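Local coordinates for protein glycerate kinase, putative (Thermotoga maritima, PDB 2B8N) that phosphorylates D-glycerate with ATP, in a magnesium-dependent reaction, to give 2-phosphoglycerate during serine degradation by way of 3-hydroxypyruvate, at residues 20-25 and 277-282; 265-270 and 421-426; 300-305 and 319-324; 356-361 and 409-414. All blocks are in the same frame, centred on the assembly; numbering follows the deposited sequence.

Contact 1 (20-25 and 277-282); sequences KKLAIE and KGFNAE
K277 meets helix 17-32 with both halves of its side chain: its methylenes lie along L22, and its ammonium group goes on to E25, one turn further along the helix. The charged half is loose. K277 NZ stands 3.7 Å from E25 OE1, a long salt bridge in which the two side chains cross at about a right angle. The apolar half is fuller: L22 CD1 lies against both CD and CE of K277, the two side chains running alongside and pointing opposite ways. L22 CG is anti to the backbone N (chi1 -160°), and the fork beyond it splits the work: CD2 comes to F279 in the plane of the ring, at its edge, 3.9 Å from CE2. Trimming L22 to an alanine here would probably leave that ring edge and the K277 methylenes without their apolar partner on the helix. G278, between K277 and F279, has positive phi and is the C-prime residue of the Schellman motif ending helix 263-276, with F279 N bonded to A274 O. Strand 280-285 then pairs with 317-323 at the sheet border, while A23 and F279 both rest on L427 of strand 422-428.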
loop_
_atom_site.group_PDB
_atom_site.type_symbol
_atom_site.label_atom_id
_atom_site.label_comp_id
_atom_site.label_asym_id
_atom_site.label_seq_id
_atom_site.Cartn_x
_atom_site.Cartn_y
_atom_site.Cartn_z
ATOM N N LYS A 20 -16.918 20.194 -7.692
ATOM C CA LYS A 20 -16.686 19.322 -6.548
ATOM C C LYS A 20 -17.086 17.875 -6.887
ATOM O O LYS A 20 -16.304 16.945 -6.630
ATOM C CB LYS A 20 -17.472 19.820 -5.341
ATOM C CG LYS A 20 -17.055 19.228 -3.999
ATOM C CD LYS A 20 -17.771 19.965 -2.849
ATOM C CE LYS A 20 -18.143 19.030 -1.680
ATOM N NZ LYS A 20 -19.468 18.349 -1.874
ATOM N N LYS A 21 -18.274 17.693 -7.475
ATOM C CA LYS A 21 -18.772 16.349 -7.830
ATOM C C LYS A 21 -17.889 15.696 -8.883
ATOM O O LYS A 21 -17.640 14.480 -8.856
ATOM C CB LYS A 21 -20.207 16.396 -8.361
ATOM C CG LYS A 21 -21.255 16.486 -7.281
ATOM C CD LYS A 21 -22.628 16.861 -7.840
ATOM C CE LYS A 21 -23.656 16.978 -6.723
ATOM N NZ LYS A 21 -24.621 18.049 -7.036
ATOM N N LEU A 22 -17.423 16.516 -9.811
ATOM C CA LEU A 22 -16.585 16.052 -10.897
ATOM C C LEU A 22 -15.257 15.484 -10.392
ATOM O O LEU A 22 -14.813 14.422 -10.832
ATOM C CB LEU A 22 -16.324 17.214 -11.859
ATOM C CG LEU A 22 -15.887 16.859 -13.274
ATOM C CD1 LEU A 22 -16.744 15.742 -13.830
ATOM C CD2 LEU A 22 -15.996 18.090 -14.142
ATOM N N ALA A 23 -14.629 16.183 -9.458
ATOM C CA ALA A 23 -13.361 15.717 -8.899
ATOM C C ALA A 23 -13.532 14.466 -8.018
ATOM O O ALA A 23 -12.654 13.606 -8.022
ATOM C CB ALA A 23 -12.675 16.815 -8.142
ATOM N N ILE A 24 -14.642 14.368 -7.273
ATOM C CA ILE A 24 -14.933 13.179 -6.464
ATOM C C ILE A 24 -15.098 11.957 -7.385
ATOM O O ILE A 24 -14.563 10.885 -7.107
ATOM C CB ILE A 24 -16.209 13.383 -5.551
ATOM C CG1 ILE A 24 -15.868 14.253 -4.334
ATOM C CG2 ILE A 24 -16.788 12.054 -5.057
ATOM C CD1 ILE A 24 -17.076 14.895 -3.679
ATOM N N GLU A 25 -15.845 12.116 -8.478
ATOM C CA GLU A 25 -16.027 11.004 -9.407
ATOM C C GLU A 25 -14.671 10.570 -9.966
ATOM O O GLU A 25 -14.373 9.395 -9.964
ATOM C CB GLU A 25 -17.011 11.317 -10.540
ATOM C CG GLU A 25 -17.761 10.074 -10.969
ATOM C CD GLU A 25 -18.122 10.061 -12.425
ATOM O OE1 GLU A 25 -18.191 11.151 -13.036
ATOM O OE2 GLU A 25 -18.333 8.942 -12.952
ATOM N N LYS A 277 -12.853 14.219 -19.747
ATOM C CA LYS A 277 -13.853 15.201 -19.346
ATOM C C LYS A 277 -13.530 16.611 -19.828
ATOM O O LYS A 277 -14.190 17.541 -19.405
ATOM C CB LYS A 277 -14.007 15.216 -17.815
ATOM C CG LYS A 277 -14.294 13.835 -17.207
ATOM C CD LYS A 277 -15.465 13.836 -16.229
ATOM C CE LYS A 277 -16.080 12.432 -16.016
ATOM N NZ LYS A 277 -15.222 11.502 -15.202
ATOM N N GLY A 278 -12.525 16.782 -20.689
ATOM C CA GLY A 278 -12.197 18.097 -21.255
ATOM C C GLY A 278 -11.096 18.874 -20.548
ATOM O O GLY A 278 -10.906 20.057 -20.818
ATOM N N PHE A 279 -10.349 18.220 -19.661
ATOM C CA PHE A 279 -9.284 18.897 -18.910
ATOM C C PHE A 279 -7.922 18.729 -19.546
ATOM O O PHE A 279 -7.586 17.653 -20.021
ATOM C CB PHE A 279 -9.195 18.374 -17.469
ATOM C CG PHE A 279 -10.294 18.873 -16.587
ATOM C CD1 PHE A 279 -10.286 20.193 -16.144
ATOM C CD2 PHE A 279 -11.343 18.044 -16.223
ATOM C CE1 PHE A 279 -11.316 20.683 -15.347
ATOM C CE2 PHE A 279 -12.392 18.524 -15.432
ATOM C CZ PHE A 279 -12.380 19.843 -14.993
ATOM N N ASN A 280 -7.135 19.793 -19.549
ATOM C CA ASN A 280 -5.725 19.665 -19.806
ATOM C C ASN A 280 -5.161 19.025 -18.531
ATOM O O ASN A 280 -5.215 19.646 -17.466
ATOM C CB ASN A 280 -5.071 21.036 -20.048
ATOM C CG ASN A 280 -5.653 21.775 -21.244
ATOM O OD1 ASN A 280 -5.861 21.198 -22.329
ATOM N ND2 ASN A 280 -5.911 23.068 -21.054
ATOM N N ALA A 281 -4.650 17.799 -18.631
ATOM C CA ALA A 281 -4.261 17.038 -17.454
ATOM C C ALA A 281 -2.821 16.593 -17.518
ATOM O O ALA A 281 -2.354 16.144 -18.578
ATOM C CB ALA A 281 -5.146 15.827 -17.289
ATOM N N GLU A 282 -2.117 16.719 -16.383
ATOM C CA GLU A 282 -0.775 16.127 -16.232
ATOM C C GLU A 282 -0.509 15.624 -14.806
ATOM O O GLU A 282 -1.097 16.120 -13.824
ATOM C CB GLU A 282 0.343 17.092 -16.704
ATOM C CG GLU A 282 1.725 16.470 -16.821
ATOM C CD GLU A 282 1.815 15.269 -17.788
ATOM O OE1 GLU A 282 1.252 14.178 -17.514
ATOM O OE2 GLU A 282 2.488 15.412 -18.833
#

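Contact 2 (265-270 and 421-426); sequences KVCDEA and NDLIIG
L423 projects from the central region of the mixed sheet into the side of helix 263-276, a helix-on-sheet packing of the alpha/beta kind. The segment axes support this reading: they approach to 9.1 Å and run within 24° of parallel. Taken outward from the backbone, the L423 side chain meets the helix in steps. Its CB already faces the helix, with V266 CG1 4.2 Å away. CG is anti to the backbone N (chi1 173°), which carries the fork in among V266, C267 and A270. At the tip the two methyls part company. CD1 turns to C267 and lies 4.0 Å from SG. CD2 takes the other side, 3.7 Å from V266 CG1, with the two side chains set aslant, and it reaches the next helical turn at A270 CB as well. No hydrogen bond links the segments, and all four touching residues are buried. Helix 17-32 shares this face of the sheet, S30 touching both L423 and A270. D422 points the other way, and its carboxylate is bound by R337 and N338. The longest of the L423 contacts is to A270, where CD2 and CB are 4.3 Å apart.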
loop_
_atom_site.group_PDB
_atom_site.type_symbol
_atom_site.label_atom_id
_atom_site.label_comp_id
_atom_site.label_asym_id
_atom_site.label_seq_id
_atom_site.Cartn_x
_atom_site.Cartn_y
_atom_site.Cartn_z
ATOM N N LYS A 265 -0.428 3.554 -11.436
ATOM C CA LYS A 265 -1.601 3.130 -12.217
ATOM C C LYS A 265 -2.779 4.055 -11.913
ATOM O O LYS A 265 -3.544 4.409 -12.810
ATOM C CB LYS A 265 -1.944 1.658 -11.951
ATOM C CG LYS A 265 -3.044 1.071 -12.844
ATOM N N VAL A 266 -2.879 4.474 -10.655
ATOM C CA VAL A 266 -3.998 5.267 -10.181
ATOM C C VAL A 266 -3.880 6.681 -10.670
ATOM O O VAL A 266 -4.871 7.299 -11.005
ATOM C CB VAL A 266 -4.077 5.208 -8.653
ATOM C CG1 VAL A 266 -5.135 6.131 -8.123
ATOM C CG2 VAL A 266 -4.411 3.805 -8.234
ATOM N N CYS A 267 -2.664 7.192 -10.723
ATOM C CA CYS A 267 -2.443 8.509 -11.302
ATOM C C CYS A 267 -2.690 8.545 -12.795
ATOM O O CYS A 267 -3.219 9.535 -13.304
ATOM C CB CYS A 267 -1.028 8.945 -11.024
ATOM S SG CYS A 267 -0.916 9.523 -9.371
ATOM N N ASP A 268 -2.293 7.472 -13.485
ATOM C CA ASP A 268 -2.506 7.350 -14.933
ATOM C C ASP A 268 -3.973 7.344 -15.268
ATOM O O ASP A 268 -4.364 7.953 -16.254
ATOM C CB ASP A 268 -1.851 6.083 -15.541
ATOM C CG ASP A 268 -0.376 6.274 -15.878
ATOM O OD1 ASP A 268 0.110 7.418 -15.856
ATOM O OD2 ASP A 268 0.306 5.277 -16.171
ATOM N N GLU A 269 -4.771 6.642 -14.465
ATOM C CA GLU A 269 -6.202 6.547 -14.714
ATOM C C GLU A 269 -6.872 7.893 -14.467
ATOM O O GLU A 269 -7.750 8.300 -15.232
ATOM C CB GLU A 269 -6.849 5.472 -13.852
ATOM C CG GLU A 269 -8.305 5.159 -14.231
ATOM C CD GLU A 269 -8.431 4.399 -15.537
ATOM O OE1 GLU A 269 -7.405 4.283 -16.245
ATOM O OE2 GLU A 269 -9.554 3.927 -15.871
ATOM N N ALA A 270 -6.463 8.594 -13.420
ATOM C CA ALA A 270 -7.029 9.915 -13.164
ATOM C C ALA A 270 -6.674 10.838 -14.307
ATOM O O ALA A 270 -7.531 11.591 -14.762
ATOM C CB ALA A 270 -6.544 10.469 -11.883
ATOM N N ASN A 421 -1.452 3.668 -1.503
ATOM C CA ASN A 421 -1.100 4.980 -0.957
ATOM C C ASN A 421 -2.063 6.102 -1.422
ATOM O O ASN A 421 -3.265 5.886 -1.451
ATOM C CB ASN A 421 0.398 5.266 -1.173
ATOM C CG ASN A 421 1.286 4.244 -0.461
ATOM O OD1 ASN A 421 2.121 3.557 -1.086
ATOM N ND2 ASN A 421 1.101 4.139 0.863
ATOM N N ASP A 422 -1.551 7.285 -1.769
ATOM C CA ASP A 422 -2.388 8.493 -1.842
ATOM C C ASP A 422 -2.557 9.031 -3.279
ATOM O O ASP A 422 -1.612 9.023 -4.075
ATOM C CB ASP A 422 -1.806 9.574 -0.898
ATOM C CG ASP A 422 -1.719 9.102 0.569
ATOM O OD1 ASP A 422 -2.436 8.139 0.933
ATOM O OD2 ASP A 422 -0.959 9.697 1.372
ATOM N N LEU A 423 -3.766 9.482 -3.594
ATOM C CA LEU A 423 -4.031 10.233 -4.828
ATOM C C LEU A 423 -4.512 11.650 -4.465
ATOM O O LEU A 423 -5.416 11.796 -3.640
ATOM C CB LEU A 423 -5.100 9.522 -5.682
ATOM C CG LEU A 423 -5.602 10.262 -6.930
ATOM C CD1 LEU A 423 -4.442 10.537 -7.861
ATOM C CD2 LEU A 423 -6.688 9.510 -7.646
ATOM N N ILE A 424 -3.898 12.667 -5.072
ATOM C CA ILE A 424 -4.347 14.035 -4.924
ATOM C C ILE A 424 -4.628 14.606 -6.301
ATOM O O ILE A 424 -3.829 14.446 -7.203
ATOM C CB ILE A 424 -3.306 14.937 -4.264
ATOM C CG1 ILE A 424 -2.938 14.431 -2.863
ATOM C CG2 ILE A 424 -3.854 16.386 -4.188
ATOM C CD1 ILE A 424 -1.751 13.509 -2.816
ATOM N N ILE A 425 -5.760 15.289 -6.440
ATOM C CA ILE A 425 -6.170 15.917 -7.698
ATOM C C ILE A 425 -6.566 17.397 -7.457
ATOM O O ILE A 425 -7.331 17.713 -6.533
ATOM C CB ILE A 425 -7.353 15.170 -8.293
ATOM C CG1 ILE A 425 -6.936 13.743 -8.654
ATOM C CG2 ILE A 425 -7.876 15.865 -9.536
ATOM N N GLY A 426 -6.040 18.288 -8.282
ATOM C CA GLY A 426 -6.397 19.689 -8.226
ATOM C C GLY A 426 -6.956 20.173 -9.565
ATOM O O GLY A 426 -6.312 20.017 -10.593
#

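Contact 3 (300-305 and 319-324); sequences ASIMKE and LIFGGE
I302 is the main bump on the helix side, and its two branches fit two different features of strand 317-323. With chi1 at -58°, CG2 is anti to the backbone N and meets L319, lying 3.5 Å from CD1 and 4.1 Å from CD2, so one methyl of the isoleucine faces both methyls of the leucine. The longer branch extends (chi2 171°) to the F321 ring and arrives near its plane, at the edge: CD1 sits evenly opposite the CZ-CE2 bond, 3.9 Å from each of those two atoms. L319 is a bump in its turn: CD1 lies between I302 CG2 and the CG of selenomethionine M303, the latter 4.0 Å away. Helix 292-309 is the connection of a beta-alpha-beta crossover, joining the neighbouring parallel strands 280-285 and 317-323, and it therefore runs back against the strand direction at 166°, with segment axes 10.6 Å apart. At I302, a valine in its place has no CD1 and would probably leave a gap at the ring edge of F321. I320, between the two strand residues that touch the helix, has its side chain on the other face of the sheet, against L423 and I283. Beyond its CG, the M303 side chain bends at chi3, and its CE ends beside I356 O of strand 355-361.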
loop_
_atom_site.group_PDB
_atom_site.type_symbol
_atom_site.label_atom_id
_atom_site.label_comp_id
_atom_site.label_asym_id
_atom_site.label_seq_id
_atom_site.Cartn_x
_atom_site.Cartn_y
_atom_site.Cartn_z
ATOM N N ALA A 300 -1.249 23.921 -3.596
ATOM C CA ALA A 300 -1.953 25.202 -3.670
ATOM C C ALA A 300 -1.179 26.240 -4.509
ATOM O O ALA A 300 -1.770 26.910 -5.338
ATOM C CB ALA A 300 -2.221 25.723 -2.288
ATOM N N SER A 301 0.135 26.350 -4.318
ATOM C CA SER A 301 0.939 27.331 -5.066
ATOM C C SER A 301 0.948 27.037 -6.538
ATOM O O SER A 301 0.970 27.970 -7.344
ATOM C CB SER A 301 2.392 27.368 -4.588
ATOM O OG SER A 301 2.491 27.678 -3.216
ATOM N N ILE A 302 0.960 25.747 -6.889
ATOM C CA ILE A 302 0.868 25.332 -8.306
ATOM C C ILE A 302 -0.518 25.677 -8.877
ATOM O O ILE A 302 -0.611 26.229 -9.969
ATOM C CB ILE A 302 1.183 23.840 -8.526
ATOM C CG1 ILE A 302 2.581 23.491 -8.006
ATOM C CG2 ILE A 302 1.118 23.468 -10.011
ATOM C CD1 ILE A 302 2.854 21.965 -7.989
HETATM N N MSE A 303 -1.574 25.409 -8.118
HETATM C CA MSE A 303 -2.937 25.760 -8.554
HETATM C C MSE A 303 -3.095 27.277 -8.823
HETATM O O MSE A 303 -3.780 27.680 -9.770
HETATM C CB MSE A 303 -3.980 25.257 -7.547
HETATM C CG MSE A 303 -3.980 23.722 -7.472
HETATM SE SE MSE A 303 -5.009 22.893 -6.053
HETATM C CE MSE A 303 -6.717 23.509 -6.498
ATOM N N LYS A 304 -2.441 28.104 -8.000
ATOM C CA LYS A 304 -2.481 29.554 -8.173
ATOM C C LYS A 304 -1.726 29.959 -9.439
ATOM O O LYS A 304 -2.109 30.907 -10.125
ATOM C CB LYS A 304 -1.902 30.286 -6.960
ATOM C CG LYS A 304 -2.578 29.961 -5.603
ATOM C CD LYS A 304 -2.341 31.057 -4.589
ATOM C CE LYS A 304 -1.780 30.558 -3.289
ATOM N NZ LYS A 304 -0.895 31.606 -2.662
ATOM N N GLU A 305 -0.666 29.229 -9.763
ATOM C CA GLU A 305 0.058 29.524 -10.983
ATOM C C GLU A 305 -0.834 29.268 -12.202
ATOM O O GLU A 305 -0.878 30.074 -13.136
ATOM C CB GLU A 305 1.341 28.704 -11.061
ATOM C CG GLU A 305 2.398 29.274 -12.012
ATOM C CD GLU A 305 2.960 30.633 -11.594
ATOM O OE1 GLU A 305 2.831 31.041 -10.401
ATOM O OE2 GLU A 305 3.540 31.292 -12.488
ATOM N N LEU A 319 -4.307 18.910 -12.284
ATOM C CA LEU A 319 -2.985 18.547 -11.796
ATOM C C LEU A 319 -3.121 17.292 -10.959
ATOM O O LEU A 319 -3.929 17.272 -10.036
ATOM C CB LEU A 319 -2.438 19.673 -10.918
ATOM C CG LEU A 319 -2.269 21.057 -11.542
ATOM C CD1 LEU A 319 -2.004 22.021 -10.453
ATOM C CD2 LEU A 319 -1.126 21.086 -12.540
ATOM N N ILE A 320 -2.315 16.264 -11.245
ATOM C CA ILE A 320 -2.409 14.977 -10.504
ATOM C C ILE A 320 -1.148 14.668 -9.673
ATOM O O ILE A 320 -0.013 14.729 -10.173
ATOM C CB ILE A 320 -2.719 13.767 -11.461
ATOM C CG1 ILE A 320 -4.108 13.913 -12.111
ATOM C CG2 ILE A 320 -2.631 12.399 -10.704
ATOM C CD1 ILE A 320 -4.061 14.255 -13.547
ATOM N N PHE A 321 -1.370 14.314 -8.403
ATOM C CA PHE A 321 -0.289 13.939 -7.472
ATOM C C PHE A 321 -0.565 12.606 -6.760
ATOM O O PHE A 321 -1.697 12.285 -6.380
ATOM C CB PHE A 321 -0.079 15.033 -6.425
ATOM C CG PHE A 321 0.024 16.430 -7.004
ATOM C CD1 PHE A 321 -1.105 17.147 -7.307
ATOM C CD2 PHE A 321 1.261 17.032 -7.208
ATOM C CE1 PHE A 321 -1.014 18.447 -7.812
ATOM C CE2 PHE A 321 1.354 18.327 -7.734
ATOM C CZ PHE A 321 0.224 19.028 -8.035
ATOM N N GLY A 322 0.497 11.824 -6.603
ATOM C CA GLY A 322 0.436 10.559 -5.888
ATOM C C GLY A 322 1.651 10.411 -4.999
ATOM O O GLY A 322 2.709 10.947 -5.305
ATOM N N GLY A 323 1.489 9.684 -3.904
ATOM C CA GLY A 323 2.604 9.368 -3.032
ATOM C C GLY A 323 2.174 8.929 -1.660
ATOM O O GLY A 323 1.095 8.369 -1.482
ATOM N N GLU A 324 3.014 9.192 -0.675
ATOM C CA GLU A 324 2.686 8.863 0.718
ATOM C C GLU A 324 3.304 9.916 1.665
ATOM O O GLU A 324 4.463 9.807 2.076
ATOM C CB GLU A 324 3.173 7.439 1.024
ATOM C CG GLU A 324 2.801 6.898 2.376
ATOM C CD GLU A 324 3.559 5.605 2.734
ATOM O OE1 GLU A 324 4.764 5.465 2.391
ATOM O OE2 GLU A 324 2.951 4.733 3.384
#

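Contact 4 (356-361 and 409-414); sequences ILCSAG and ALLITG
This is apolar packing between two strands of the mixed sheet that are not neighbours: strand 373-377 lies between 355-361 and the short border strand 410-411 in the order across the sheet. The evidence is that no hydrogen bond joins the segments, whose nearest CA atoms, those of A360 and L411, are 7.4 Å apart, and that one side chain, L411, makes the contact. L411 CG is anti to the backbone N (chi1 170°), which brings the fork up against strand 355-361. There a single methyl does the touching. CD2 lies 3.6 Å from A360 CB, 3.9 Å from the backbone O of S359 and 4.3 Å from C358 SG, so it rests on three consecutive residues of the strand. The other methyl, CD1, packs against I24 of helix 17-32, whose V27 also touches C358 and A360; the leucine thus fills the angle between helix and sheet. S359 turns to the opposite face, where its hydroxyl is bonded to N338 O. Past the leucine the chain leaves the strand, and T413 OG1 donates to G414 O (2.9 Å) in the carbonyl plane, on a lone pair. With helix 17-32 on the C358 and A360 side and helix 337-348 on the S359 side, these strands form the middle layer of a three-layer alpha/beta/alpha sandwich.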
loop_
_atom_site.group_PDB
_atom_site.type_symbol
_atom_site.label_atom_id
_atom_site.label_comp_id
_atom_site.label_asym_id
_atom_site.label_seq_id
_atom_site.Cartn_x
_atom_site.Cartn_y
_atom_site.Cartn_z
ATOM N N ILE A 356 -10.715 23.397 -7.061
ATOM C CA ILE A 356 -11.088 22.259 -6.224
ATOM C C ILE A 356 -9.864 21.399 -5.992
ATOM O O ILE A 356 -9.142 21.088 -6.937
ATOM C CB ILE A 356 -12.232 21.431 -6.854
ATOM C CG1 ILE A 356 -13.560 22.201 -6.731
ATOM C CG2 ILE A 356 -12.385 20.060 -6.197
ATOM N N LEU A 357 -9.608 21.032 -4.735
ATOM C CA LEU A 357 -8.594 20.013 -4.444
ATOM C C LEU A 357 -9.212 18.862 -3.676
ATOM O O LEU A 357 -9.949 19.068 -2.701
ATOM C CB LEU A 357 -7.400 20.565 -3.671
ATOM C CG LEU A 357 -6.403 19.469 -3.278
ATOM C CD1 LEU A 357 -5.023 20.016 -3.193
ATOM C CD2 LEU A 357 -6.762 18.782 -1.962
ATOM N N CYS A 358 -8.855 17.653 -4.101
ATOM C CA CYS A 358 -9.385 16.446 -3.532
ATOM C C CYS A 358 -8.264 15.487 -3.262
ATOM O O CYS A 358 -7.557 15.117 -4.181
ATOM C CB CYS A 358 -10.314 15.796 -4.524
ATOM S SG CYS A 358 -10.982 14.231 -3.903
ATOM N N SER A 359 -8.088 15.097 -2.010
ATOM C CA SER A 359 -7.025 14.191 -1.610
ATOM C C SER A 359 -7.642 12.926 -1.074
ATOM O O SER A 359 -8.697 12.995 -0.435
ATOM C CB SER A 359 -6.206 14.851 -0.508
ATOM O OG SER A 359 -6.958 14.962 0.692
ATOM N N ALA A 360 -7.017 11.771 -1.299
ATOM C CA ALA A 360 -7.638 10.516 -0.862
ATOM C C ALA A 360 -6.668 9.386 -0.588
ATOM O O ALA A 360 -5.824 9.074 -1.409
ATOM C CB ALA A 360 -8.669 10.056 -1.884
ATOM N N GLY A 361 -6.808 8.747 0.569
ATOM C CA GLY A 361 -6.138 7.489 0.799
ATOM C C GLY A 361 -6.885 6.421 0.034
ATOM O O GLY A 361 -8.066 6.254 0.264
ATOM N N ALA A 409 -16.478 19.086 4.057
ATOM C CA ALA A 409 -15.344 18.918 3.152
ATOM C C ALA A 409 -14.619 17.580 3.349
ATOM O O ALA A 409 -13.508 17.395 2.848
ATOM C CB ALA A 409 -14.387 20.082 3.335
ATOM N N LEU A 410 -15.248 16.643 4.060
ATOM C CA LEU A 410 -14.705 15.291 4.190
ATOM C C LEU A 410 -15.064 14.473 2.945
ATOM O O LEU A 410 -16.192 14.546 2.468
ATOM C CB LEU A 410 -15.258 14.568 5.428
ATOM C CG LEU A 410 -14.606 14.825 6.785
ATOM C CD1 LEU A 410 -15.345 14.046 7.856
ATOM C CD2 LEU A 410 -13.106 14.459 6.799
ATOM N N LEU A 411 -14.100 13.709 2.425
ATOM C CA LEU A 411 -14.365 12.716 1.377
ATOM C C LEU A 411 -14.539 11.357 2.032
ATOM O O LEU A 411 -13.606 10.835 2.641
ATOM C CB LEU A 411 -13.227 12.644 0.348
ATOM C CG LEU A 411 -13.365 11.441 -0.603
ATOM C CD1 LEU A 411 -14.373 11.690 -1.690
ATOM C CD2 LEU A 411 -12.023 11.082 -1.201
ATOM N N ILE A 412 -15.739 10.795 1.891
ATOM C CA ILE A 412 -16.093 9.500 2.460
ATOM C C ILE A 412 -16.332 8.531 1.326
ATOM O O ILE A 412 -17.303 8.670 0.601
ATOM C CB ILE A 412 -17.394 9.587 3.292
ATOM C CG1 ILE A 412 -17.338 10.744 4.315
ATOM C CG2 ILE A 412 -17.710 8.221 3.969
ATOM C CD1 ILE A 412 -16.803 10.369 5.660
ATOM N N THR A 413 -15.441 7.560 1.162
ATOM C CA THR A 413 -15.569 6.529 0.120
ATOM C C THR A 413 -15.999 5.194 0.699
ATOM O O THR A 413 -16.714 4.438 0.033
ATOM C CB THR A 413 -14.232 6.285 -0.600
ATOM O OG1 THR A 413 -13.239 5.862 0.350
ATOM C CG2 THR A 413 -13.756 7.546 -1.285
ATOM N N GLY A 414 -15.589 4.918 1.938
ATOM C CA GLY A 414 -15.726 3.591 2.537
ATOM C C GLY A 414 -14.444 2.824 2.287
ATOM O O GLY A 414 -13.592 3.286 1.543
#

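From the N terminus, helix 17-32 comes first: contact 1 closes at 277-282, about 250 residues on, beyond all six strands of the parallel sheet. Contact 2 opens at 265-270, before that closure, and ends at 421-426, so contacts 1 and 2 cross. Inside the loop of contact 2 lie contact 3, a short local closure, and then contact 4, in series with it. All four reach the same mixed sheet. Contacts 1, 2 and 4 gather on the face bearing helix 17-32, and contact 3 lies on the other. Strand 422-428, the last in the chain, pairs with both 317-323 and 355-361, joining contacts 2, 3 and 4 through backbone hydrogen bonds.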